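Local atomic coordinates of bumblebee peptidoglycan recognition protein SA (Bombus, PDB entry 5XZ4), a protein that recognises bacterial peptidoglycan in insect immunity, binding the Dap type in preference to the Lys type. Residues A[9-13]-A[14-18]. Sequence-based numbering, arbitrary orientation.
Sequences QIIGR and SEWTD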
# COMPACT_ATOMS: atom_id res chain seq x y z
N GLN A 9 7.78 12.72 0.77
CA GLN A 9 7.07 13.44 1.84
C GLN A 9 5.67 12.85 2.01
O GLN A 9 4.73 13.19 1.27
CB GLN A 9 7.00 14.95 1.56
CG GLN A 9 8.35 15.64 1.63
CD GLN A 9 8.27 17.11 1.27
OE1 GLN A 9 7.73 17.47 0.22
NE2 GLN A 9 8.81 17.95 2.13
N ILE A 10 5.54 12.01 3.02
CA ILE A 10 4.30 11.23 3.20
C ILE A 10 3.16 12.12 3.72
O ILE A 10 3.38 12.94 4.62
CB ILE A 10 4.55 10.02 4.15
CG1 ILE A 10 5.62 9.07 3.53
CG2 ILE A 10 3.24 9.29 4.48
CD1 ILE A 10 6.24 8.07 4.49
N ILE A 11 1.97 11.92 3.16
CA ILE A 11 0.77 12.62 3.62
C ILE A 11 0.21 11.81 4.79
O ILE A 11 -0.30 10.68 4.61
CB ILE A 11 -0.26 12.78 2.48
CG1 ILE A 11 0.38 13.61 1.35
CG2 ILE A 11 -1.54 13.41 3.01
CD1 ILE A 11 -0.41 13.69 0.06
N GLY A 12 0.32 12.37 5.99
CA GLY A 12 -0.08 11.72 7.21
C GLY A 12 -1.56 11.40 7.21
O GLY A 12 -2.35 12.12 6.57
N ARG A 13 -1.95 10.38 7.96
CA ARG A 13 -3.37 9.96 8.01
C ARG A 13 -4.33 11.12 8.34
O ARG A 13 -5.38 11.29 7.68
CB ARG A 13 -3.54 8.80 8.97
CG ARG A 13 -4.91 8.12 8.91
CD ARG A 13 -5.03 7.02 9.97
NE ARG A 13 -6.36 6.38 9.93
CZ ARG A 13 -7.48 6.95 10.40
NH1 ARG A 13 -8.64 6.30 10.26
NH2 ARG A 13 -7.42 8.13 11.02
N SER A 14 -3.97 11.95 9.32
CA SER A 14 -4.86 13.05 9.76
C SER A 14 -4.95 14.17 8.72
O SER A 14 -5.80 15.06 8.82
CB SER A 14 -4.42 13.59 11.11
OG SER A 14 -3.14 14.22 11.03
N GLU A 15 -4.09 14.14 7.71
CA GLU A 15 -4.14 15.12 6.64
C GLU A 15 -5.21 14.79 5.59
O GLU A 15 -5.59 15.66 4.79
CB GLU A 15 -2.78 15.28 5.96
CG GLU A 15 -1.60 15.58 6.88
CD GLU A 15 -0.31 15.85 6.12
OE1 GLU A 15 0.72 15.21 6.44
OE2 GLU A 15 -0.33 16.70 5.21
N TRP A 16 -5.68 13.53 5.57
CA TRP A 16 -6.72 13.13 4.61
C TRP A 16 -8.05 12.68 5.21
O TRP A 16 -9.01 12.54 4.46
CB TRP A 16 -6.20 12.14 3.54
CG TRP A 16 -5.67 10.82 4.05
CD1 TRP A 16 -4.35 10.48 4.25
CD2 TRP A 16 -6.44 9.66 4.38
NE1 TRP A 16 -4.26 9.18 4.68
CE2 TRP A 16 -5.53 8.64 4.79
CE3 TRP A 16 -7.83 9.35 4.37
CZ2 TRP A 16 -5.94 7.37 5.20
CZ3 TRP A 16 -8.25 8.06 4.77
CH2 TRP A 16 -7.30 7.09 5.20
N THR A 17 -8.09 12.46 6.52
CA THR A 17 -9.35 12.09 7.21
C THR A 17 -9.43 12.70 8.59
O THR A 17 -8.39 12.90 9.26
CB THR A 17 -9.58 10.56 7.27
OG1 THR A 17 -10.86 10.27 7.85
CG2 THR A 17 -8.53 9.87 8.14
N ASP A 18 -10.67 12.97 9.02
CA ASP A 18 -10.97 13.38 10.39
C ASP A 18 -11.48 12.26 11.29
O ASP A 18 -11.76 12.51 12.47
CB ASP A 18 -11.96 14.55 10.40
CG ASP A 18 -11.38 15.80 9.75
OD1 ASP A 18 -10.15 15.90 9.50
OD2 ASP A 18 -12.16 16.70 9.41
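Over one face of the Trp16 indole lies the carbonyl oxygen of Arg13, 3.6 Å above the ring plane and displaced toward the rim, and Thr17 CG2 shares that face, also toward the rim. At the edge, close to the plane, Ile11 O stands 4.1 Å from Trp16 CD1. The Arg13 guanidinium receives Thr17 CG2 on one face, the methyl 3.5 Å from NH2. The ring is folded back over Arg13 because Trp16 CG sits between its own backbone N and carbonyl carbon (chi1 61°). Arg13 CG lies 3.9 Å from Trp16 CZ2, and the extended chain beyond it carries the guanidinium to a salt bridge with Asp69. Tryptophan suits its place by joining a broad apolar surface, touching Ala54 of helix 47-64, to an N-H that bonds Glu84 O. Replacing the indole with the methyl of an alanine would probably leave Glu84 O without this donor and open a gap beside the aliphatic part of Arg13.

The backbone beneath is a single short helical turn. Gly12 O accepts from Glu15 N at 2.9 Å, while Arg13 O accepts from both Trp16 N and Thr17 N, the latter at 3.2 Å. Glu15 reaches back, its OE1 taking Gly12 N at 2.9 Å from above the carboxylate plane, the half of a capping box that a glutamate here supplies, glycine having no side chain to return the bond; glutamate has the length for this, and its CB rests against Ile11 CG2. Threonine fits both demands, the methyl lying on the guanidinium and OG1 bonding Glu55.

Backbone hydrogen bonds between Ile11 and both Val82 and Glu84 tie this N-terminal turn to strand 82-84, and Trp16 seats it against helix 47-64 of the mixed-sheet, amidase-like fold that peptidoglycan recognition proteins share.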